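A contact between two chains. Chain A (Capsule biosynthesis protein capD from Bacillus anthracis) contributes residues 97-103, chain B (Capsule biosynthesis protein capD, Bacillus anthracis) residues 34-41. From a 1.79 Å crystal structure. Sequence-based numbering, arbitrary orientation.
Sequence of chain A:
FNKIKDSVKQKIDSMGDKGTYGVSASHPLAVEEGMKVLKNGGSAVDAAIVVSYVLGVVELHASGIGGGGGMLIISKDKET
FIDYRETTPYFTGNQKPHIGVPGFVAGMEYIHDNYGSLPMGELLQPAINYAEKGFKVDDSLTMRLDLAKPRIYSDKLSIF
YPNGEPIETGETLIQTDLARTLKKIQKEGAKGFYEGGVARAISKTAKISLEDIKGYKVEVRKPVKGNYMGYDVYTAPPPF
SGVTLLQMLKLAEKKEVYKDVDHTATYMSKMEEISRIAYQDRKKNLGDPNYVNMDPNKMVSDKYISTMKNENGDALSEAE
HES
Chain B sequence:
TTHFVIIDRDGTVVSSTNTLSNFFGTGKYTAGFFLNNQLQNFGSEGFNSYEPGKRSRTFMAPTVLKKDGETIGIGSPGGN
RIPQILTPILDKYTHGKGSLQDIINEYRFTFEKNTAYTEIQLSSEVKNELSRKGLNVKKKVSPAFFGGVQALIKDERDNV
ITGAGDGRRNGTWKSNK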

# COMPACT_ATOMS: atom_id res chain seq x y z
N PRO A 97 -22.47 -9.05 -1.19
CA PRO A 97 -21.34 -8.23 -1.64
C PRO A 97 -20.30 -9.02 -2.43
O PRO A 97 -20.32 -10.26 -2.43
CB PRO A 97 -20.75 -7.72 -0.32
CG PRO A 97 -21.13 -8.73 0.65
CD PRO A 97 -22.52 -9.12 0.28
N HIS A 98 -19.44 -8.32 -3.15
CA HIS A 98 -18.37 -8.99 -3.84
C HIS A 98 -17.18 -9.13 -2.87
O HIS A 98 -16.57 -8.13 -2.50
CB HIS A 98 -17.96 -8.18 -5.07
CG HIS A 98 -18.97 -8.22 -6.18
ND1 HIS A 98 -18.88 -9.09 -7.24
CD2 HIS A 98 -20.10 -7.50 -6.38
CE1 HIS A 98 -19.91 -8.90 -8.06
NE2 HIS A 98 -20.66 -7.94 -7.55
N ILE A 99 -16.87 -10.37 -2.46
CA ILE A 99 -15.72 -10.65 -1.56
C ILE A 99 -14.82 -11.65 -2.25
O ILE A 99 -15.31 -12.64 -2.81
CB ILE A 99 -16.20 -11.19 -0.20
CG1 ILE A 99 -17.09 -10.17 0.49
CG2 ILE A 99 -15.00 -11.60 0.69
CD1 ILE A 99 -17.78 -10.63 1.75
N GLY A 100 -13.51 -11.38 -2.27
CA GLY A 100 -12.53 -12.22 -2.97
C GLY A 100 -11.95 -13.20 -1.98
O GLY A 100 -12.09 -12.99 -0.77
N VAL A 101 -11.36 -14.30 -2.44
CA VAL A 101 -10.75 -15.24 -1.49
C VAL A 101 -9.51 -14.54 -0.91
O VAL A 101 -8.63 -14.15 -1.67
CB VAL A 101 -10.35 -16.57 -2.17
CG1 VAL A 101 -9.66 -17.47 -1.14
CG2 VAL A 101 -11.59 -17.25 -2.76
N PRO A 102 -9.44 -14.33 0.40
CA PRO A 102 -8.27 -13.58 0.96
C PRO A 102 -6.93 -14.23 0.74
O PRO A 102 -6.81 -15.47 0.92
CB PRO A 102 -8.62 -13.49 2.45
CG PRO A 102 -10.02 -13.72 2.51
CD PRO A 102 -10.39 -14.65 1.45
N GLY A 103 -5.94 -13.41 0.34
CA GLY A 103 -4.62 -13.86 0.04
C GLY A 103 -3.53 -13.60 1.06
O GLY A 103 -2.47 -14.24 0.98
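Chain B (34-41) FLNNQLQN

Chain B crosses the chain A segment as an extended run, mostly loop: the end-to-end directions of the touching parts, A:His98 to A:Pro102 and B:Leu35 to B:Gln40, are 122° apart, so the two run obliquely and in broadly opposed senses. Backbone torsions from B:Phe34 through B:Asn36 to B:Leu39 stay extended (phi between -111° at B:Gln38 and -53° at B:Asn36, psi from 122° to 155°), and the chain leaves that region at B:Gln40, where psi falls to 45°. The CA atoms nearest each other across the stretches are those of A:Ile99 and B:Asn37, 4.8 Å apart, and 444 Å² is buried over both sides.

B:Phe34 (chi1 m) leads in without touching chain A. B:Leu35 points its CA-to-CB bond toward chain A and supplies the apolar end of the contact, with B:Leu35 CB 4.0 Å from CG2 of A:Ile99 and B:Leu35 CD2 4.3 Å from CG of A:Pro102; its rotamer is m, t.

B:Asn36 is the polar anchor. Its CA-to-CB bond runs sideways, but with chi1 in p the amide end comes nearer and engages both the N and the O of A:Gly100: A:Gly100 N donates to B:Asn36 OD1 at 2.8 Å (166° at the hydrogen), and B:Asn36 ND2 donates to A:Gly100 O at 3.0 Å, almost straight at 177°. The primary amide thus matches one donor and one acceptor of the same residue. B:Asn36 ND2 also lies 4.0 Å from A:Pro102 CG and has a further hydrogen bond elsewhere in the structure. The main-chain oxygen fares less well: B:Asn36 O sits 3.4 Å from CG1 of A:Ile99, buried by the contact and without a polar partner.

At B:Asn37 the CA-to-CB bond points away overall, though CB still touches chain A; the closest approach is B:Asn37 CA, 3.3 Å from A:His98 O in a CA-H...O contact. The same carbonyl accepts the one backbone-to-backbone hydrogen bond across the stretches, from B:Gln38 N to A:His98 O at 2.9 Å and 154°, so A:His98 O gathers two neighbouring hydrogens of chain B.

B:Gln38 sends an extended side chain (chi1 and chi2 t) toward chain A, bringing B:Gln38 OE1 to 3.1 Å from A:Gly100 CA. Glycine matters here: an ideal CB on A:Gly100 would lie 2.7 Å from B:Gln38 OE1, a clash, so the amide oxygen occupies room left by the absent side chain. NE2 of B:Gln38 is hydrogen-bonded elsewhere in the structure. B:Leu39 then points away and makes no contact.

B:Gln40 closes the contact at its exposed end, its CA-to-CB bond toward chain A and its chi1 and chi2 both m. The side chain folds over the imidazole of A:His98, placing B:Gln40 CG 4.2 Å from the ring centroid of A:His98 and 25° off the ring normal, a CH-pi contact over one face. B:Gln40 NE2 lies 2.9 Å from A:His98 ND1. B:Asn41 is out of reach of chain A; B:Asn41 N makes a weak backbone hydrogen bond to B:Leu39 O at 3.1 Å.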

# COMPACT_ATOMS: atom_id res chain seq x y z
N PHE B 34 -12.27 -8.37 9.29
CA PHE B 34 -13.08 -7.79 8.25
C PHE B 34 -12.73 -8.40 6.89
O PHE B 34 -11.56 -8.60 6.58
CB PHE B 34 -12.91 -6.25 8.24
CG PHE B 34 -13.65 -5.55 9.35
CD1 PHE B 34 -15.03 -5.45 9.34
CD2 PHE B 34 -12.98 -5.01 10.42
CE1 PHE B 34 -15.73 -4.85 10.39
CE2 PHE B 34 -13.67 -4.38 11.46
CZ PHE B 34 -15.05 -4.28 11.43
N LEU B 35 -13.74 -8.71 6.09
CA LEU B 35 -13.56 -9.26 4.74
C LEU B 35 -13.51 -8.21 3.66
O LEU B 35 -14.36 -7.32 3.61
CB LEU B 35 -14.72 -10.25 4.45
CG LEU B 35 -14.60 -11.55 5.25
CD1 LEU B 35 -15.95 -12.31 5.31
CD2 LEU B 35 -13.55 -12.43 4.68
N ASN B 36 -12.51 -8.31 2.78
CA ASN B 36 -12.31 -7.42 1.68
C ASN B 36 -13.55 -7.28 0.80
O ASN B 36 -14.37 -8.20 0.71
CB ASN B 36 -11.18 -7.98 0.78
CG ASN B 36 -11.60 -9.26 0.05
OD1 ASN B 36 -12.20 -9.20 -1.03
ND2 ASN B 36 -11.28 -10.41 0.62
N ASN B 37 -13.63 -6.15 0.11
CA ASN B 37 -14.47 -6.09 -1.08
C ASN B 37 -13.56 -6.23 -2.28
O ASN B 37 -12.42 -5.80 -2.24
CB ASN B 37 -15.30 -4.81 -1.16
CG ASN B 37 -14.47 -3.62 -1.46
OD1 ASN B 37 -14.55 -3.05 -2.57
ND2 ASN B 37 -13.70 -3.20 -0.49
N GLN B 38 -14.05 -6.86 -3.35
CA GLN B 38 -13.25 -7.07 -4.52
C GLN B 38 -13.83 -6.19 -5.62
O GLN B 38 -15.01 -6.29 -5.92
CB GLN B 38 -13.25 -8.55 -4.94
CG GLN B 38 -12.18 -8.89 -5.96
CD GLN B 38 -12.17 -10.35 -6.33
OE1 GLN B 38 -12.95 -11.13 -5.80
NE2 GLN B 38 -11.29 -10.73 -7.25
N LEU B 39 -13.01 -5.30 -6.17
CA LEU B 39 -13.46 -4.47 -7.29
C LEU B 39 -13.52 -5.36 -8.52
O LEU B 39 -12.66 -6.23 -8.71
CB LEU B 39 -12.54 -3.27 -7.54
CG LEU B 39 -12.82 -1.98 -6.76
CD1 LEU B 39 -14.32 -1.76 -6.59
CD2 LEU B 39 -12.12 -1.94 -5.42
N GLN B 40 -14.54 -5.14 -9.35
CA GLN B 40 -14.74 -5.89 -10.58
C GLN B 40 -13.99 -5.25 -11.76
O GLN B 40 -14.50 -5.15 -12.89
CB GLN B 40 -16.23 -6.03 -10.86
CG GLN B 40 -16.92 -7.05 -9.92
CD GLN B 40 -16.63 -8.50 -10.31
OE1 GLN B 40 -15.89 -8.77 -11.26
NE2 GLN B 40 -17.22 -9.44 -9.58
N ASN B 41 -12.75 -4.86 -11.48
CA ASN B 41 -11.90 -4.10 -12.38
C ASN B 41 -11.26 -5.00 -13.41
O ASN B 41 -10.27 -5.68 -13.10
CB ASN B 41 -10.79 -3.40 -11.56
CG ASN B 41 -11.25 -2.08 -10.93
OD1 ASN B 41 -12.05 -1.34 -11.51
ND2 ASN B 41 -10.70 -1.77 -9.76